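Local coordinates for protein NAD(P)-dependent oxidoreductase (Pseudomonas putida, PDB 7A3W) that binds NADPH and, as an imine reductase, probably uses it for the conjugate reduction and reductive amination of unsaturated carbonyl substrates, at residues B[17-22]-B[69-74]; B[195-200]-B[253-258]; B[267-272]-B[287-292]. All coordinates share one frame; numbering follows the deposited sequence.

In the fold
All three contacts have buried hearts, yet their chemistry follows their place in the fold. Contact 1 belongs to the nucleotide-binding domain, where a loop and helix start face the end of a strand; direct packing there is slight, and water and NADPH fill the joint. Contacts 2 and 3 lie in the helical C-terminal domain and are apolar, each led by one leucine against a neighbouring helix, though contact 2 has a salt bridge, D254 with R258, at its margin. Their centres are about 22 Å apart, and they meet through L253 and D267 on the consecutive helices 242-258 and 264-278. Contact 1 is centred about 37 Å from contact 2. All three reach the second subunit.

Contact 1: B[17-22]-B[69-74]; sequences GAMGSV and IICMID. With NDP (NADPH dihydro-nicotinamide-adenine-dinucleotide phosphate), chain F.
C71 meets M19 and G20 where the end of strand 67-70 passes the start of helix 18-29, a classic case of a Rossmann fold using its first crossover to hold a dinucleotide. At C71 the thiol lies anti to the backbone N (chi1 -162°), which sets SG 3.6 Å from M19 CG and equally close to O4D of the nicotinamide ribose. Bends at the second and third torsions of M19 (58° and 78°) carry CE away from C71 toward the nicotinamide, 3.5 Å from C4N, the carbon that carries the hydride in NADPH. The carbonyl of C71 joins the segments through a water: the water donates to C71 O and to phosphate oxygen O2N (2.7 Å), and accepts from G20 N at 2.8 Å, with a weak further bond from G17 N. Such a water, between glycine-rich loop and pyrophosphate, is a known feature of Rossmann folds. The pyrophosphate is also gripped directly from the helix start, by nearly straight bonds from A18 N to O1A and from M19 N to O2N. M72 follows, with its carbonyl oxygen beside the nicotinamide ribose. I73 then touches both halves of the cofactor: its O accepts from ribose O3D at 2.7 Å, while CG2 packs 3.5 Å from C8A of the adenine. D74 closes the segment as N-cap of helix 75-83, through OD1 and V77 N. Strand 67-70 itself runs between strands 10-14 and 95-98, with I69 and C71 packed on L23 of helix 18-29 and M72 on V77, F78 and V81 of helix 75-83.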
loop_
_atom_site.group_PDB
_atom_site.type_symbol
_atom_site.label_atom_id
_atom_site.label_comp_id
_atom_site.label_asym_id
_atom_site.label_seq_id
_atom_site.Cartn_x
_atom_site.Cartn_y
_atom_site.Cartn_z
ATOM N N GLY B 17 -17.048 -22.212 1.034
ATOM C CA GLY B 17 -16.764 -21.234 2.097
ATOM C C GLY B 17 -17.143 -19.823 1.698
ATOM O O GLY B 17 -18.042 -19.618 0.782
ATOM N N ALA B 18 -16.532 -18.843 2.369
ATOM C CA ALA B 18 -16.853 -17.417 2.141
ATOM C C ALA B 18 -16.719 -17.087 0.655
ATOM O O ALA B 18 -17.647 -16.413 0.096
ATOM C CB ALA B 18 -15.967 -16.544 2.992
ATOM N N MET B 19 -15.656 -17.561 -0.000
ATOM C CA MET B 19 -15.401 -17.228 -1.441
ATOM C C MET B 19 -16.149 -18.199 -2.363
ATOM O O MET B 19 -16.905 -17.709 -3.274
ATOM C CB MET B 19 -13.884 -17.227 -1.694
ATOM C CG MET B 19 -13.479 -16.902 -3.097
ATOM S SD MET B 19 -14.073 -15.289 -3.712
ATOM C CE MET B 19 -12.946 -14.127 -2.943
ATOM N N GLY B 20 -16.005 -19.508 -2.160
ATOM C CA GLY B 20 -16.601 -20.551 -3.030
ATOM C C GLY B 20 -18.107 -20.391 -3.171
ATOM O O GLY B 20 -18.647 -20.533 -4.303
ATOM N N SER B 21 -18.797 -20.056 -2.086
ATOM C CA SER B 21 -20.284 -19.922 -2.118
ATOM C C SER B 21 -20.656 -18.814 -3.110
ATOM O O SER B 21 -21.633 -18.971 -3.859
ATOM C CB SER B 21 -20.867 -19.677 -0.788
ATOM O OG SER B 21 -20.263 -18.568 -0.165
ATOM N N VAL B 22 -19.895 -17.725 -3.099
ATOM C CA VAL B 22 -20.173 -16.547 -3.964
ATOM C C VAL B 22 -19.803 -16.863 -5.421
ATOM O O VAL B 22 -20.498 -16.368 -6.366
ATOM C CB VAL B 22 -19.442 -15.327 -3.386
ATOM C CG1 VAL B 22 -19.464 -14.155 -4.349
ATOM C CG2 VAL B 22 -19.990 -14.962 -2.015
ATOM N N ILE B 69 -14.239 -25.733 -10.804
ATOM C CA ILE B 69 -13.570 -24.618 -10.068
ATOM C C ILE B 69 -13.371 -25.067 -8.625
ATOM O O ILE B 69 -14.343 -25.487 -8.002
ATOM C CB ILE B 69 -14.388 -23.327 -10.165
ATOM C CG1 ILE B 69 -14.475 -22.851 -11.616
ATOM C CG2 ILE B 69 -13.813 -22.271 -9.238
ATOM C CD1 ILE B 69 -15.583 -21.858 -11.845
ATOM N N ILE B 70 -12.145 -25.000 -8.135
ATOM C CA ILE B 70 -11.793 -25.452 -6.758
ATOM C C ILE B 70 -11.567 -24.204 -5.913
ATOM O O ILE B 70 -10.808 -23.325 -6.340
ATOM C CB ILE B 70 -10.529 -26.312 -6.764
ATOM C CG1 ILE B 70 -10.529 -27.374 -7.858
ATOM C CG2 ILE B 70 -10.307 -26.916 -5.369
ATOM C CD1 ILE B 70 -11.701 -28.325 -7.803
ATOM N N CYS B 71 -12.209 -24.102 -4.769
ATOM C CA CYS B 71 -12.006 -22.972 -3.835
ATOM C C CYS B 71 -12.099 -23.488 -2.404
ATOM O O CYS B 71 -12.998 -23.089 -1.651
ATOM C CB CYS B 71 -12.993 -21.846 -4.088
ATOM S SG CYS B 71 -12.413 -20.309 -3.342
ATOM N N MET B 72 -11.195 -24.375 -2.067
ATOM C CA MET B 72 -11.094 -24.943 -0.707
ATOM C C MET B 72 -10.027 -24.146 0.051
ATOM O O MET B 72 -9.389 -23.258 -0.511
ATOM C CB MET B 72 -10.717 -26.425 -0.763
ATOM C CG MET B 72 -11.812 -27.308 -1.309
ATOM S SD MET B 72 -11.161 -28.882 -1.938
ATOM C CE MET B 72 -12.397 -29.224 -3.182
ATOM N N ILE B 73 -9.857 -24.426 1.339
ATOM C CA ILE B 73 -8.992 -23.589 2.195
ATOM C C ILE B 73 -7.588 -23.528 1.571
ATOM O O ILE B 73 -6.951 -22.469 1.613
ATOM C CB ILE B 73 -8.982 -24.092 3.651
ATOM C CG1 ILE B 73 -8.218 -23.112 4.548
ATOM C CG2 ILE B 73 -8.456 -25.529 3.728
ATOM C CD1 ILE B 73 -8.686 -21.680 4.402
ATOM N N ASP B 74 -7.119 -24.624 0.990
ATOM C CA ASP B 74 -5.762 -24.657 0.391
ATOM C C ASP B 74 -5.648 -25.759 -0.661
ATOM O O ASP B 74 -6.544 -26.615 -0.785
ATOM C CB ASP B 74 -4.664 -24.737 1.452
ATOM C CG ASP B 74 -4.674 -25.995 2.287
ATOM O OD1 ASP B 74 -5.158 -27.032 1.795
ATOM O OD2 ASP B 74 -4.190 -25.931 3.427
HETATM P PA NDP F . -13.383 -20.555 4.196
HETATM O O1A NDP F . -14.646 -19.743 4.214
HETATM O O2A NDP F . -12.657 -20.932 5.467
HETATM O O5B NDP F . -13.728 -21.900 3.400
HETATM C C5B NDP F . -12.800 -23.001 3.401
HETATM C C4B NDP F . -13.384 -24.060 2.504
HETATM O O4B NDP F . -12.475 -25.198 2.439
HETATM C C3B NDP F . -14.739 -24.628 2.945
HETATM O O3B NDP F . -15.443 -25.015 1.787
HETATM C C2B NDP F . -14.291 -25.817 3.779
HETATM O O2B NDP F . -15.235 -26.880 3.960
HETATM C C1B NDP F . -13.194 -26.334 2.860
HETATM N N9A NDP F . -12.294 -27.263 3.515
HETATM C C8A NDP F . -11.454 -27.054 4.576
HETATM N N7A NDP F . -10.786 -28.130 4.916
HETATM C C5A NDP F . -11.182 -29.087 3.992
HETATM C C6A NDP F . -10.838 -30.438 3.807
HETATM N N6A NDP F . -9.943 -31.093 4.557
HETATM N N1A NDP F . -11.434 -31.097 2.792
HETATM C C2A NDP F . -12.329 -30.453 2.030
HETATM N N3A NDP F . -12.748 -29.198 2.116
HETATM C C4A NDP F . -12.126 -28.564 3.130
HETATM O O3 NDP F . -12.283 -19.962 3.206
HETATM P PN NDP F . -12.527 -18.932 1.988
HETATM O O1N NDP F . -12.453 -17.584 2.601
HETATM O O2N NDP F . -13.773 -19.295 1.237
HETATM O O5D NDP F . -11.195 -19.153 1.154
HETATM C C5D NDP F . -11.015 -20.237 0.217
HETATM C C4D NDP F . -9.730 -20.004 -0.536
HETATM O O4D NDP F . -9.832 -18.790 -1.329
HETATM C C3D NDP F . -8.465 -19.849 0.329
HETATM O O3D NDP F . -7.412 -20.621 -0.232
HETATM C C2D NDP F . -8.234 -18.350 0.321
HETATM O O2D NDP F . -6.871 -18.033 0.571
HETATM C C1D NDP F . -8.748 -17.945 -1.062
HETATM N N1N NDP F . -9.248 -16.537 -1.137
HETATM C C2N NDP F . -10.251 -16.058 -0.324
HETATM C C3N NDP F . -10.578 -14.717 -0.290
HETATM C C7N NDP F . -11.654 -14.162 0.582
HETATM O O7N NDP F . -11.774 -12.938 0.629
HETATM N N7N NDP F . -12.482 -14.951 1.247
HETATM C C4N NDP F . -9.889 -13.786 -1.210
HETATM C C5N NDP F . -8.878 -14.392 -2.039
HETATM C C6N NDP F . -8.677 -15.693 -2.063
HETATM P P2B NDP F . -16.272 -26.712 5.190
HETATM O O1X NDP F . -15.396 -26.358 6.389
HETATM O O2X NDP F . -17.334 -25.706 4.804
HETATM O O3X NDP F . -16.797 -28.132 5.242
HETATM O O HOH W 1 -14.652 -21.218 -0.407
#

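Contact 2: B[195-200]-B[253-258]; sequences AVLASC and LDALQR
A255 and L256 meet L197 from a helical turn closed by the 2.9 Å backbone bond from Q257 N to L253 O. On the facing helix the equivalent bonds, S199 N to A195 O and C200 N to V196 O, hold L197 in its own turn. L197 carries the contact alone from its side. With CG anti to the backbone N (chi1 -175°), its two methyls reach across and divide the work: CD1 lies 3.6 Å from A255 O, against the backbone, while CD2 is 3.8 Å from L256 CD2 and 4.2 Å from A255 CB. The L256 side chain crosses that of L197 at about a right angle, and L256 CD2 also approaches L197 CB at 3.8 Å. L256 CD2 thus lies alongside the L197 side chain, touching its base and one of its methyls. On the exposed margin R258 NE and D254 OD2 form a salt bridge within their helix, 3.4 Å long. A255 also packs on L178 of the second subunit, and S199 and C200 on its H294. The pairing of helices 173-200 and 242-258 belongs to the all-helical C-terminal domain of the reductive aminase family.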
loop_
_atom_site.group_PDB
_atom_site.type_symbol
_atom_site.label_atom_id
_atom_site.label_comp_id
_atom_site.label_asym_id
_atom_site.label_seq_id
_atom_site.Cartn_x
_atom_site.Cartn_y
_atom_site.Cartn_z
ATOM N N ALA B 195 -3.412 4.419 10.971
ATOM C CA ALA B 195 -4.773 4.746 11.438
ATOM C C ALA B 195 -4.756 4.756 12.967
ATOM O O ALA B 195 -5.380 5.655 13.566
ATOM C CB ALA B 195 -5.771 3.762 10.896
ATOM N N VAL B 196 -4.002 3.845 13.577
ATOM C CA VAL B 196 -3.901 3.781 15.058
ATOM C C VAL B 196 -3.157 5.024 15.560
ATOM O O VAL B 196 -3.675 5.684 16.492
ATOM C CB VAL B 196 -3.283 2.463 15.535
ATOM C CG1 VAL B 196 -2.891 2.545 16.997
ATOM C CG2 VAL B 196 -4.224 1.297 15.291
ATOM N N LEU B 197 -2.023 5.380 14.954
ATOM C CA LEU B 197 -1.300 6.618 15.355
ATOM C C LEU B 197 -2.244 7.816 15.229
ATOM O O LEU B 197 -2.328 8.632 16.172
ATOM C CB LEU B 197 -0.038 6.792 14.503
ATOM C CG LEU B 197 0.864 7.976 14.898
ATOM C CD1 LEU B 197 1.303 7.864 16.350
ATOM C CD2 LEU B 197 2.097 8.040 14.011
ATOM N N ALA B 198 -2.961 7.943 14.119
ATOM C CA ALA B 198 -3.851 9.106 13.896
ATOM C C ALA B 198 -4.904 9.169 15.007
ATOM O O ALA B 198 -5.119 10.238 15.604
ATOM C CB ALA B 198 -4.501 9.005 12.558
ATOM N N SER B 199 -5.518 8.021 15.289
ATOM C CA SER B 199 -6.554 7.863 16.326
ATOM C C SER B 199 -6.000 8.318 17.680
ATOM O O SER B 199 -6.744 9.028 18.396
ATOM C CB SER B 199 -7.066 6.443 16.366
ATOM O OG SER B 199 -7.917 6.260 17.479
ATOM N N CYS B 200 -4.755 7.948 18.023
ATOM C CA CYS B 200 -4.097 8.332 19.294
ATOM C C CYS B 200 -3.948 9.860 19.378
ATOM O O CYS B 200 -3.878 10.387 20.502
ATOM C CB CYS B 200 -2.741 7.670 19.481
ATOM S SG CYS B 200 -2.809 5.873 19.735
ATOM N N LEU B 253 8.755 6.648 13.989
ATOM C CA LEU B 253 8.873 5.605 15.031
ATOM C C LEU B 253 8.690 6.246 16.407
ATOM O O LEU B 253 8.002 5.663 17.255
ATOM C CB LEU B 253 10.246 4.953 14.921
ATOM C CG LEU B 253 10.581 3.927 15.997
ATOM C CD1 LEU B 253 9.509 2.839 16.035
ATOM C CD2 LEU B 253 11.952 3.332 15.709
ATOM N N ASP B 254 9.361 7.369 16.640
ATOM C CA ASP B 254 9.296 8.104 17.930
ATOM C C ASP B 254 7.827 8.412 18.256
ATOM O O ASP B 254 7.401 8.182 19.402
ATOM C CB ASP B 254 10.136 9.375 17.861
ATOM C CG ASP B 254 9.962 10.271 19.067
ATOM O OD1 ASP B 254 10.512 9.908 20.099
ATOM O OD2 ASP B 254 9.260 11.293 18.962
ATOM N N ALA B 255 7.072 8.917 17.281
ATOM C CA ALA B 255 5.637 9.237 17.437
ATOM C C ALA B 255 4.846 7.977 17.798
ATOM O O ALA B 255 3.994 8.053 18.705
ATOM C CB ALA B 255 5.118 9.897 16.186
ATOM N N LEU B 256 5.122 6.850 17.153
ATOM C CA LEU B 256 4.416 5.574 17.446
ATOM C C LEU B 256 4.730 5.146 18.880
ATOM O O LEU B 256 3.786 4.810 19.625
ATOM C CB LEU B 256 4.820 4.481 16.456
ATOM C CG LEU B 256 4.332 4.685 15.025
ATOM C CD1 LEU B 256 5.119 3.839 14.040
ATOM C CD2 LEU B 256 2.848 4.383 14.916
ATOM N N GLN B 257 6.002 5.184 19.267
ATOM C CA GLN B 257 6.434 4.760 20.625
ATOM C C GLN B 257 5.755 5.648 21.678
ATOM O O GLN B 257 5.208 5.103 22.672
ATOM C CB GLN B 257 7.963 4.774 20.700
ATOM C CG GLN B 257 8.608 3.659 19.880
ATOM C CD GLN B 257 10.118 3.745 19.821
ATOM O OE1 GLN B 257 10.713 4.812 19.944
ATOM N NE2 GLN B 257 10.763 2.608 19.598
ATOM N N ARG B 258 5.708 6.959 21.457
ATOM C CA ARG B 258 5.117 7.900 22.440
ATOM C C ARG B 258 3.588 7.718 22.495
ATOM O O ARG B 258 3.035 7.941 23.575
ATOM C CB ARG B 258 5.610 9.325 22.157
ATOM C CG ARG B 258 7.000 9.572 22.737
ATOM C CD ARG B 258 7.933 10.527 22.007
ATOM N NE ARG B 258 7.424 11.879 21.797
ATOM C CZ ARG B 258 6.633 12.237 20.793
ATOM N NH2 ARG B 258 6.238 13.492 20.685
#

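Contact 3: B[267-272]-B[287-292]; sequences DAYLSY and ASLFKA
L289 packs against Y272 and Y269 in the helical C-terminal domain of this reductive aminase-like fold, joining helix 264-278 to the short terminal helix 289-293. The direct contact is apolar, and one methyl does most of it. L289 CD2 lies 3.9 Å from Y272 CB and 4.3 Å from Y269 CE1, which it approaches obliquely. Its first torsion, chi1 -96°, is well off a staggered value and sends the branch toward the base of Y272. Side chain also meets backbone: L289 CG stands 3.7 Å from Y272 O. Further along the same helix, C273 and A276 extend the surface on which L289 rests.

The two tyrosines then turn to the second subunit by different means. Y269 stacks its ring with F185 of that subunit, whereas the hydroxyl of Y272 is hydrogen-bonded to E193 OE1 and A264 N there. L289 itself touches L192 of the second subunit, which makes the contact a piece of the dimer interface as well as of the domain core.

Within helix 264-278, A268 O has two donors: Y272 N at 3.2 Å and S271 OG at 2.6 Å, the latter bent to a C=O...OG angle of 129°. That same oxygen lies 3.5 Å above the plane of the Y272 ring, offset toward its rim.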
loop_
_atom_site.group_PDB
_atom_site.type_symbol
_atom_site.label_atom_id
_atom_site.label_comp_id
_atom_site.label_asym_id
_atom_site.label_seq_id
_atom_site.Cartn_x
_atom_site.Cartn_y
_atom_site.Cartn_z
ATOM N N ASP B 267 9.138 -0.740 11.728
ATOM C CA ASP B 267 10.402 -1.452 12.055
ATOM C C ASP B 267 10.906 -2.210 10.822
ATOM O O ASP B 267 12.138 -2.191 10.545
ATOM C CB ASP B 267 10.226 -2.428 13.210
ATOM C CG ASP B 267 10.003 -1.760 14.548
ATOM O OD1 ASP B 267 10.293 -0.568 14.679
ATOM O OD2 ASP B 267 9.551 -2.460 15.450
ATOM N N ALA B 268 10.001 -2.845 10.080
ATOM C CA ALA B 268 10.353 -3.620 8.867
ATOM C C ALA B 268 10.958 -2.687 7.814
ATOM O O ALA B 268 12.041 -2.974 7.285
ATOM C CB ALA B 268 9.138 -4.365 8.363
ATOM N N TYR B 269 10.291 -1.589 7.496
ATOM C CA TYR B 269 10.800 -0.623 6.495
ATOM C C TYR B 269 12.162 -0.081 6.944
ATOM O O TYR B 269 13.084 -0.009 6.131
ATOM C CB TYR B 269 9.790 0.501 6.300
ATOM C CG TYR B 269 10.342 1.712 5.605
ATOM C CD1 TYR B 269 10.581 1.736 4.234
ATOM C CD2 TYR B 269 10.617 2.852 6.329
ATOM C CE1 TYR B 269 11.070 2.870 3.615
ATOM C CE2 TYR B 269 11.104 3.991 5.729
ATOM C CZ TYR B 269 11.302 4.012 4.364
ATOM O OH TYR B 269 11.783 5.158 3.804
ATOM N N LEU B 270 12.310 0.269 8.220
ATOM C CA LEU B 270 13.599 0.840 8.707
ATOM C C LEU B 270 14.704 -0.206 8.564
ATOM O O LEU B 270 15.830 0.193 8.206
ATOM C CB LEU B 270 13.458 1.337 10.146
ATOM C CG LEU B 270 12.960 2.772 10.278
ATOM C CD1 LEU B 270 12.662 3.098 11.734
ATOM C CD2 LEU B 270 13.965 3.755 9.690
ATOM N N SER B 271 14.405 -1.482 8.808
ATOM C CA SER B 271 15.401 -2.575 8.665
ATOM C C SER B 271 15.873 -2.640 7.212
ATOM O O SER B 271 17.066 -2.863 6.979
ATOM C CB SER B 271 14.868 -3.909 9.157
ATOM O OG SER B 271 13.982 -4.500 8.216
ATOM N N TYR B 272 14.987 -2.427 6.237
ATOM C CA TYR B 272 15.361 -2.478 4.810
ATOM C C TYR B 272 16.208 -1.245 4.471
ATOM O O TYR B 272 17.208 -1.363 3.734
ATOM C CB TYR B 272 14.120 -2.597 3.936
ATOM C CG TYR B 272 13.344 -3.876 4.130
ATOM C CD1 TYR B 272 13.914 -4.981 4.736
ATOM C CD2 TYR B 272 12.051 -4.003 3.638
ATOM C CE1 TYR B 272 13.219 -6.166 4.881
ATOM C CE2 TYR B 272 11.344 -5.191 3.765
ATOM C CZ TYR B 272 11.932 -6.278 4.398
ATOM O OH TYR B 272 11.282 -7.470 4.558
ATOM N N ALA B 287 14.564 3.512 -4.096
ATOM C CA ALA B 287 14.440 2.316 -4.962
ATOM C C ALA B 287 15.632 1.368 -4.730
ATOM O O ALA B 287 15.459 0.171 -4.905
ATOM C CB ALA B 287 14.286 2.717 -6.406
ATOM N N SER B 288 16.790 1.868 -4.300
ATOM C CA SER B 288 18.012 1.050 -4.076
ATOM C C SER B 288 17.748 -0.038 -3.023
ATOM O O SER B 288 18.549 -0.972 -2.942
ATOM C CB SER B 288 19.174 1.926 -3.695
ATOM O OG SER B 288 18.987 2.502 -2.414
ATOM N N LEU B 289 16.699 0.095 -2.203
ATOM C CA LEU B 289 16.368 -0.943 -1.192
ATOM C C LEU B 289 16.140 -2.291 -1.899
ATOM O O LEU B 289 16.500 -3.307 -1.322
ATOM C CB LEU B 289 15.119 -0.555 -0.407
ATOM C CG LEU B 289 15.352 0.130 0.932
ATOM C CD1 LEU B 289 16.236 1.359 0.795
ATOM C CD2 LEU B 289 14.014 0.494 1.539
ATOM N N PHE B 290 15.593 -2.292 -3.118
ATOM C CA PHE B 290 15.368 -3.540 -3.884
ATOM C C PHE B 290 16.687 -4.313 -3.999
ATOM O O PHE B 290 16.689 -5.518 -3.732
ATOM C CB PHE B 290 14.794 -3.258 -5.263
ATOM C CG PHE B 290 14.535 -4.481 -6.096
ATOM C CD1 PHE B 290 15.544 -5.051 -6.857
ATOM C CD2 PHE B 290 13.271 -5.045 -6.163
ATOM C CE1 PHE B 290 15.296 -6.155 -7.656
ATOM C CE2 PHE B 290 13.017 -6.145 -6.968
ATOM C CZ PHE B 290 14.027 -6.696 -7.721
ATOM N N LYS B 291 17.761 -3.620 -4.369
ATOM C CA LYS B 291 19.099 -4.231 -4.594
ATOM C C LYS B 291 19.660 -4.671 -3.246
ATOM O O LYS B 291 20.276 -5.757 -3.197
ATOM C CB LYS B 291 19.985 -3.224 -5.342
ATOM C CG LYS B 291 21.473 -3.527 -5.425
ATOM C CD LYS B 291 22.224 -2.398 -6.120
ATOM C CE LYS B 291 23.721 -2.601 -6.134
ATOM N NZ LYS B 291 24.074 -3.732 -7.019
ATOM N N ALA B 292 19.437 -3.908 -2.172
ATOM C CA ALA B 292 19.976 -4.231 -0.825
ATOM C C ALA B 292 19.267 -5.473 -0.276
ATOM O O ALA B 292 19.876 -6.276 0.463
ATOM C CB ALA B 292 19.781 -3.066 0.100
#